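Local coordinates for protein angiotensin-converting enzyme (Anopheles gambiae, PDB 6S1Y) that probably acts as a zinc-dependent peptidase that, like other angiotensin-converting enzymes, removes dipeptides from the C-terminal end of peptide substrates, at residues 47-50 with 51-55; 57-60 with 61-65; 22-25 with 26-29. All blocks are in the same frame, centred on the assembly; numbering follows the deposited sequence.

Interaction 1: residues 47-50 with 51-55. With NAG (2-acetamido-2-deoxy-beta-D-glucopyranose), chain B; NAG (2-acetamido-2-deoxy-beta-D-glucopyranose), chain C.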
loop_
_atom_site.group_PDB
_atom_site.type_symbol
_atom_site.label_atom_id
_atom_site.label_comp_id
_atom_site.label_asym_id
_atom_site.label_seq_id
_atom_site.Cartn_x
_atom_site.Cartn_y
_atom_site.Cartn_z
ATOM N N PHE A 47 -19.749 5.854 20.250
ATOM C CA PHE A 47 -21.040 5.399 19.754
ATOM C C PHE A 47 -20.904 4.737 18.392
ATOM O O PHE A 47 -21.447 3.647 18.161
ATOM C CB PHE A 47 -22.015 6.560 19.660
ATOM C CG PHE A 47 -23.319 6.183 19.025
ATOM C CD1 PHE A 47 -24.272 5.477 19.742
ATOM C CD2 PHE A 47 -23.593 6.535 17.712
ATOM C CE1 PHE A 47 -25.483 5.136 19.165
ATOM C CE2 PHE A 47 -24.795 6.193 17.127
ATOM C CZ PHE A 47 -25.750 5.495 17.850
ATOM N N ASN A 48 -20.193 5.397 17.462
ATOM C CA ASN A 48 -20.032 4.843 16.118
ATOM C C ASN A 48 -19.204 3.569 16.127
ATOM O O ASN A 48 -19.407 2.694 15.281
ATOM C CB ASN A 48 -19.390 5.876 15.198
ATOM C CG ASN A 48 -20.371 6.980 14.786
ATOM O OD1 ASN A 48 -21.577 6.853 14.968
ATOM N ND2 ASN A 48 -19.847 8.059 14.231
ATOM N N LEU A 49 -18.282 3.431 17.082
ATOM C CA LEU A 49 -17.555 2.172 17.197
ATOM C C LEU A 49 -18.492 1.031 17.581
ATOM O O LEU A 49 -18.404 -0.059 17.012
ATOM C CB LEU A 49 -16.418 2.296 18.203
ATOM C CG LEU A 49 -15.637 0.992 18.426
ATOM C CD1 LEU A 49 -15.139 0.351 17.127
ATOM C CD2 LEU A 49 -14.476 1.295 19.345
ATOM N N SER A 50 -19.409 1.267 18.529
ATOM C CA SER A 50 -20.331 0.208 18.939
ATOM C C SER A 50 -21.193 -0.265 17.776
ATOM O O SER A 50 -21.451 -1.462 17.630
ATOM C CB SER A 50 -21.230 0.691 20.072
ATOM O OG SER A 50 -20.440 1.154 21.145
ATOM N N LYS A 51 -21.654 0.664 16.942
ATOM C CA LYS A 51 -22.426 0.264 15.773
ATOM C C LYS A 51 -21.563 -0.488 14.769
ATOM O O LYS A 51 -22.031 -1.439 14.127
ATOM C CB LYS A 51 -23.065 1.491 15.129
ATOM C CG LYS A 51 -24.475 1.753 15.621
ATOM C CD LYS A 51 -25.043 3.058 15.075
ATOM C CE LYS A 51 -24.312 3.575 13.825
ATOM N NZ LYS A 51 -25.031 4.737 13.191
ATOM N N LYS A 52 -20.296 -0.094 14.623
ATOM C CA LYS A 52 -19.423 -0.826 13.715
ATOM C C LYS A 52 -19.251 -2.269 14.169
ATOM O O LYS A 52 -19.328 -3.201 13.359
ATOM C CB LYS A 52 -18.061 -0.139 13.606
ATOM C CG LYS A 52 -16.984 -1.032 12.984
ATOM C CD LYS A 52 -15.665 -0.285 12.805
ATOM C CE LYS A 52 -14.635 -1.149 12.098
ATOM N NZ LYS A 52 -13.551 -0.308 11.513
ATOM N N THR A 53 -19.006 -2.485 15.465
ATOM C CA THR A 53 -18.784 -3.860 15.888
ATOM C C THR A 53 -20.091 -4.640 15.963
ATOM O O THR A 53 -20.109 -5.835 15.650
ATOM C CB THR A 53 -18.032 -3.913 17.221
ATOM O OG1 THR A 53 -18.887 -3.525 18.290
ATOM C CG2 THR A 53 -16.826 -2.985 17.218
ATOM N N LYS A 54 -21.197 -3.990 16.336
ATOM C CA LYS A 54 -22.496 -4.657 16.256
ATOM C C LYS A 54 -22.770 -5.159 14.837
ATOM O O LYS A 54 -23.119 -6.327 14.630
ATOM C CB LYS A 54 -23.612 -3.715 16.708
ATOM C CG LYS A 54 -24.963 -4.440 16.883
ATOM C CD LYS A 54 -26.163 -3.584 16.485
ATOM C CE LYS A 54 -27.312 -4.449 15.911
ATOM N NZ LYS A 54 -27.613 -5.651 16.771
ATOM N N ALA A 55 -22.632 -4.282 13.839
ATOM C CA ALA A 55 -22.897 -4.699 12.466
ATOM C C ALA A 55 -21.910 -5.769 12.021
ATOM O O ALA A 55 -22.264 -6.665 11.241
ATOM C CB ALA A 55 -22.835 -3.495 11.533
HETATM C C1 NAG B . -20.432 11.943 14.422
HETATM C C2 NAG B . -21.482 12.835 13.756
HETATM C C3 NAG B . -22.541 13.294 14.771
HETATM C C4 NAG B . -23.135 12.108 15.515
HETATM C C5 NAG B . -21.997 11.305 16.142
HETATM C C6 NAG B . -22.462 10.061 16.863
HETATM C C7 NAG B . -20.849 14.177 11.804
HETATM C C8 NAG B . -20.168 15.421 11.323
HETATM N N2 NAG B . -20.852 13.984 13.124
HETATM O O3 NAG B . -23.555 14.012 14.070
HETATM O O4 NAG B . -23.985 12.536 16.576
HETATM O O5 NAG B . -21.080 10.876 15.125
HETATM O O6 NAG B . -21.426 9.508 17.670
HETATM O O7 NAG B . -21.362 13.375 11.035
HETATM C C1 NAG C . -25.400 12.663 16.309
HETATM C C2 NAG C . -26.199 12.383 17.596
HETATM C C3 NAG C . -27.693 12.614 17.361
HETATM C C4 NAG C . -27.958 13.944 16.676
HETATM C C5 NAG C . -27.058 14.128 15.460
HETATM C C6 NAG C . -27.204 15.496 14.837
HETATM C C7 NAG C . -25.425 10.734 19.253
HETATM C C8 NAG C . -25.300 9.274 19.576
HETATM N N2 NAG C . -25.979 11.027 18.068
HETATM O O3 NAG C . -28.358 12.604 18.622
HETATM O O4 NAG C . -29.314 13.976 16.247
HETATM O O5 NAG C . -25.689 13.980 15.854
HETATM O O6 NAG C . -26.174 15.765 13.900
HETATM O O7 NAG C . -25.035 11.600 20.025
HETATM O O HOH W 1 -23.529 7.317 13.586
#

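Interaction 2: residues 57-60 with 61-65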
loop_
_atom_site.group_PDB
_atom_site.type_symbol
_atom_site.label_atom_id
_atom_site.label_comp_id
_atom_site.label_asym_id
_atom_site.label_seq_id
_atom_site.Cartn_x
_atom_site.Cartn_y
_atom_site.Cartn_z
ATOM N N ALA A 57 -20.577 -7.978 14.183
ATOM C CA ALA A 57 -21.053 -9.174 14.873
ATOM C C ALA A 57 -22.224 -9.797 14.125
ATOM O O ALA A 57 -22.272 -11.019 13.940
ATOM C CB ALA A 57 -21.446 -8.831 16.309
ATOM N N ASP A 58 -23.163 -8.962 13.662
ATOM C CA ASP A 58 -24.296 -9.445 12.873
ATOM C C ASP A 58 -23.820 -10.198 11.643
ATOM O O ASP A 58 -24.312 -11.289 11.336
ATOM C CB ASP A 58 -25.186 -8.277 12.443
ATOM C CG ASP A 58 -25.885 -7.620 13.606
ATOM O OD1 ASP A 58 -25.810 -8.174 14.727
ATOM O OD2 ASP A 58 -26.508 -6.548 13.398
ATOM N N PHE A 59 -22.872 -9.613 10.907
ATOM C CA PHE A 59 -22.367 -10.286 9.722
ATOM C C PHE A 59 -21.687 -11.592 10.097
ATOM O O PHE A 59 -21.799 -12.590 9.380
ATOM C CB PHE A 59 -21.403 -9.381 8.964
ATOM C CG PHE A 59 -20.699 -10.081 7.846
ATOM C CD1 PHE A 59 -21.337 -10.306 6.646
ATOM C CD2 PHE A 59 -19.406 -10.536 8.006
ATOM C CE1 PHE A 59 -20.693 -10.961 5.617
ATOM C CE2 PHE A 59 -18.760 -11.195 6.986
ATOM C CZ PHE A 59 -19.403 -11.402 5.788
ATOM N N ALA A 60 -20.980 -11.600 11.230
ATOM C CA ALA A 60 -20.283 -12.801 11.670
ATOM C C ALA A 60 -21.259 -13.955 11.869
ATOM O O ALA A 60 -20.989 -15.084 11.447
ATOM C CB ALA A 60 -19.513 -12.516 12.968
ATOM N N GLU A 61 -22.400 -13.683 12.506
ATOM C CA GLU A 61 -23.457 -14.683 12.619
ATOM C C GLU A 61 -23.869 -15.192 11.240
ATOM O O GLU A 61 -23.842 -16.392 10.974
ATOM C CB GLU A 61 -24.661 -14.090 13.351
ATOM C CG GLU A 61 -24.520 -14.039 14.855
ATOM C CD GLU A 61 -25.625 -13.222 15.521
ATOM O OE1 GLU A 61 -26.793 -13.323 15.090
ATOM O OE2 GLU A 61 -25.320 -12.473 16.477
ATOM N N VAL A 62 -24.259 -14.283 10.344
ATOM C CA VAL A 62 -24.682 -14.672 9.002
ATOM C C VAL A 62 -23.653 -15.595 8.359
ATOM O O VAL A 62 -23.998 -16.639 7.792
ATOM C CB VAL A 62 -24.931 -13.416 8.141
ATOM C CG1 VAL A 62 -25.165 -13.800 6.681
ATOM C CG2 VAL A 62 -26.110 -12.588 8.691
ATOM N N ALA A 63 -22.365 -15.226 8.437
ATOM C CA ALA A 63 -21.339 -16.007 7.739
ATOM C C ALA A 63 -21.180 -17.391 8.352
ATOM O O ALA A 63 -20.902 -18.360 7.633
ATOM C CB ALA A 63 -19.995 -15.270 7.747
ATOM N N LYS A 64 -21.360 -17.515 9.663
ATOM C CA LYS A 64 -21.328 -18.834 10.289
ATOM C C LYS A 64 -22.456 -19.718 9.757
ATOM O O LYS A 64 -22.241 -20.889 9.421
ATOM C CB LYS A 64 -21.423 -18.708 11.802
ATOM C CG LYS A 64 -20.126 -18.343 12.513
ATOM C CD LYS A 64 -20.379 -18.233 14.006
ATOM C CE LYS A 64 -19.298 -17.448 14.720
ATOM N NZ LYS A 64 -19.875 -16.302 15.491
ATOM N N ALA A 65 -23.672 -19.169 9.687
ATOM C CA ALA A 65 -24.813 -19.921 9.172
ATOM C C ALA A 65 -24.611 -20.299 7.715
ATOM O O ALA A 65 -24.880 -21.440 7.316
ATOM C CB ALA A 65 -26.089 -19.095 9.322
#

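Interaction 3: residues 22-25 with 26-29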
loop_
_atom_site.group_PDB
_atom_site.type_symbol
_atom_site.label_atom_id
_atom_site.label_comp_id
_atom_site.label_asym_id
_atom_site.label_seq_id
_atom_site.Cartn_x
_atom_site.Cartn_y
_atom_site.Cartn_z
ATOM N N ILE A 22 -28.137 -17.602 -0.968
ATOM C CA ILE A 22 -27.143 -17.326 0.062
ATOM C C ILE A 22 -26.336 -16.085 -0.304
ATOM O O ILE A 22 -26.095 -15.215 0.540
ATOM C CB ILE A 22 -26.242 -18.557 0.273
ATOM C CG1 ILE A 22 -27.074 -19.738 0.792
ATOM C CG2 ILE A 22 -25.120 -18.227 1.239
ATOM C CD1 ILE A 22 -26.289 -21.024 0.999
ATOM N N GLU A 23 -25.926 -15.975 -1.572
ATOM C CA GLU A 23 -25.129 -14.836 -2.011
ATOM C C GLU A 23 -25.806 -13.510 -1.685
ATOM O O GLU A 23 -25.151 -12.566 -1.227
ATOM C CB GLU A 23 -24.867 -14.926 -3.517
ATOM C CG GLU A 23 -23.836 -15.971 -3.913
ATOM C CD GLU A 23 -23.771 -16.193 -5.415
ATOM O OE1 GLU A 23 -24.628 -15.648 -6.151
ATOM O OE2 GLU A 23 -22.857 -16.918 -5.859
ATOM N N GLN A 24 -27.112 -13.408 -1.929
ATOM C CA GLN A 24 -27.804 -12.151 -1.668
ATOM C C GLN A 24 -27.892 -11.881 -0.174
ATOM O O GLN A 24 -27.752 -10.735 0.267
ATOM C CB GLN A 24 -29.198 -12.176 -2.291
ATOM C CG GLN A 24 -29.235 -12.628 -3.749
ATOM C CD GLN A 24 -28.395 -11.758 -4.679
ATOM O OE1 GLN A 24 -28.200 -10.561 -4.435
ATOM N NE2 GLN A 24 -27.894 -12.361 -5.756
ATOM N N ARG A 25 -28.136 -12.922 0.620
ATOM C CA ARG A 25 -28.083 -12.789 2.071
ATOM C C ARG A 25 -26.722 -12.260 2.515
ATOM O O ARG A 25 -26.634 -11.244 3.215
ATOM C CB ARG A 25 -28.388 -14.150 2.706
ATOM C CG ARG A 25 -29.167 -14.118 4.006
ATOM C CD ARG A 25 -30.213 -15.230 4.038
ATOM N NE ARG A 25 -29.623 -16.564 3.953
ATOM C CZ ARG A 25 -29.068 -17.208 4.978
ATOM N NH1 ARG A 25 -28.566 -18.419 4.804
ATOM N NH2 ARG A 25 -29.007 -16.642 6.178
ATOM N N TYR A 26 -25.645 -12.929 2.088
ATOM C CA TYR A 26 -24.286 -12.511 2.443
ATOM C C TYR A 26 -24.036 -11.066 2.029
ATOM O O TYR A 26 -23.552 -10.254 2.820
ATOM C CB TYR A 26 -23.286 -13.464 1.767
ATOM C CG TYR A 26 -21.875 -13.531 2.315
ATOM C CD1 TYR A 26 -21.532 -14.446 3.300
ATOM C CD2 TYR A 26 -20.865 -12.724 1.796
ATOM C CE1 TYR A 26 -20.230 -14.529 3.781
ATOM C CE2 TYR A 26 -19.564 -12.797 2.272
ATOM C CZ TYR A 26 -19.251 -13.704 3.259
ATOM O OH TYR A 26 -17.958 -13.794 3.735
ATOM N N GLN A 27 -24.400 -10.719 0.798
ATOM C CA GLN A 27 -24.107 -9.387 0.282
ATOM C C GLN A 27 -24.775 -8.291 1.107
ATOM O O GLN A 27 -24.174 -7.234 1.359
ATOM C CB GLN A 27 -24.547 -9.298 -1.177
ATOM C CG GLN A 27 -24.435 -7.922 -1.766
ATOM C CD GLN A 27 -24.652 -7.920 -3.261
ATOM O OE1 GLN A 27 -24.760 -8.970 -3.887
ATOM N NE2 GLN A 27 -24.701 -6.736 -3.843
ATOM N N GLN A 28 -26.010 -8.519 1.550
ATOM C CA GLN A 28 -26.734 -7.465 2.250
ATOM C C GLN A 28 -26.159 -7.201 3.639
ATOM O O GLN A 28 -26.016 -6.036 4.037
ATOM C CB GLN A 28 -28.222 -7.817 2.314
ATOM C CG GLN A 28 -28.846 -7.825 0.915
ATOM C CD GLN A 28 -30.352 -8.037 0.912
ATOM O OE1 GLN A 28 -31.076 -7.514 1.770
ATOM N NE2 GLN A 28 -30.836 -8.803 -0.068
ATOM N N THR A 29 -25.814 -8.245 4.395
ATOM C CA THR A 29 -25.218 -7.980 5.698
ATOM C C THR A 29 -23.787 -7.469 5.554
ATOM O O THR A 29 -23.342 -6.656 6.371
ATOM C CB THR A 29 -25.264 -9.222 6.597
ATOM O OG1 THR A 29 -24.638 -10.328 5.934
ATOM C CG2 THR A 29 -26.701 -9.568 6.935
#

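Interaction 1: residues 47-50 with 51-55
Ser50 O takes two donors from the following turn: Lys54 N at 2.9 Å, with an N-H...O angle of 162°, and Thr53 OG1 in a weak bond of 3.4 Å. The hydroxyl reaches back because OG1 stands between the backbone N and the carbonyl carbon of Thr53 (chi1 73°). That leaves the methyl CG2 to meet the Leu49 branch CD1 at 3.7 Å. This is the first part of helix 46-70, just after the glycosylation sequon of Asn43 and Thr45, and the sugars lie against its first turn. Asn48 ND2 donates to Asn43 O and, weakly, to the ring oxygen O5 of the NAG of chain B at 3.2 Å, while Thr45 OG1 is hydrogen-bonded to Asn48 N. Over one face of the Phe47 ring, the acetyl methyl C8 of the NAG of chain C sits 3.6 Å above the centre, a CH-pi contact. Lys51 comes to the same ring obliquely, its CD 3.8 Å from Phe47 CE2. A bend about the CG-CD bond (chi3 19°) then carries its amino group towards the Asn48 amide, and NZ donates to a water 3.0 Å away.

Interaction 2: residues 57-60 with 61-65
Phe59 CE2 and Ala63 CB approach to 4.3 Å, a loose apolar contact in which the methyl lies oblique to the ring, one turn further along the helix. The same two residues are joined by their backbones, Ala63 N donating to Phe59 O at 2.9 Å. On the flank, Val62 has CG1 anti to its backbone N (chi1 171°), which puts the other branch, CG2, beside that N and 3.5 Å from Asp58 O. Val62 N bonds to this same oxygen almost straight, with an N-H...O angle of 175°. Lys64 lies back along the helix in a similar way: its CG is 3.5 Å from Ala60 O, the oxygen that Lys64 N bonds at 3.0 Å. With CG beside its own N (chi1 -80°), the aliphatic chain runs past that carbonyl before NZ makes a weak hydrogen bond to Leu98 O.

Two acids share the more open side. Asp58 OD1 and Glu61 OE2 are 4.7 Å apart, close enough for some mutual repulsion if both are charged; the long, weak ion pair of Asp58 OD2 with Lys54 NZ may ease it.

The Phe59 ring meets Tyr26 of helix 12-42 edge-to-face and also touches Thr29 and Gln33 there. Ala57 and Ala60 face helix 100-119, Ala57 resting on Lys104 and Ala60 on Phe103, while Ala60 also touches Ala96 in the loop before that helix. Ala63 lies between Leu93 of the same loop and the Tyr26 ring. The middle of helix 46-70 is thus held between the preceding helix of the chain and helix 100-119.

Interaction 3: residues 22-25 with 26-29
Tyr26 N donates to Ile22 O at 2.8 Å with an almost linear N-H...O angle of 176°, and Gln27 N to Glu23 O at the same length, so the turn begins as firm alpha-helix. Gln28 N still reaches Gln24 O, but the next carbonyl, Arg25 O, receives only weak bonds, of 3.3 Å each from Thr29 N and Gln28 N, the Gln28 N-H being shared between the two carbonyls.

Gln24 and Gln27 lie side by side and point the same way, their amide planes 42° apart. The atoms that come closest are both oxygens, Gln24 OE1 and Gln27 OE1 at 3.8 Å, so the amides pack without bonding to each other. They arrive by different routes. Gln27 runs out extended, and its NE2 donates to Phe334 O; Gln24 folds at its second torsion (chi2 -59°), which swings its amide alongside. Gln28 stays close to the backbone, its CG 3.2 Å from Gln24 O, an acceptor of its own N-H. Tyr26, by contrast, keeps only its CB near the preceding turn, 3.5 Å from Ile22 O, and sends its ring inward against Leu90 and Val373.

The charged groups look outside the turn for partners. Arg25 NH1 makes a salt bridge with Glu69 OE1 of helix 46-70, beside the place where Ile22 packs on Val66. Glu23 OE2 pairs with Arg86 NE of helix 81-90; the carboxylate of Glu374 lies close to Glu23 OE2, a like-charge approach that the arginine may make tolerable.

Since none of these polar ends bonds across the turn, the local geometry rests on the backbone, while the charges and the Gln27 amide are spent on joining helix 12-42 to the segments around it.

In the fold
Interactions 1 and 2 follow each other along helix 46-70, their centres about 15 Å apart, and interaction 3 lies on the preceding helix 12-42. Residues 47-55 form a surface contact, dressed by sugar and water; the other two are partly buried. Interactions 2 and 3 touch directly: besides the rings, Val62 CG2 meets Thr29 CG2 at 3.5 Å, and Ala63 CB lies 4.0 Å from Tyr26 CE1, so apolar groups join the two helices here. Interaction 1 stays clear of interaction 3, about 5 Å away at the nearest atoms, though its Leu49 and Lys52 reach Tyr40 further along helix 12-42. Salt bridges to other helices are a feature of 22-29, whereas 57-65 relies mainly on alanines, Val62 and Phe59.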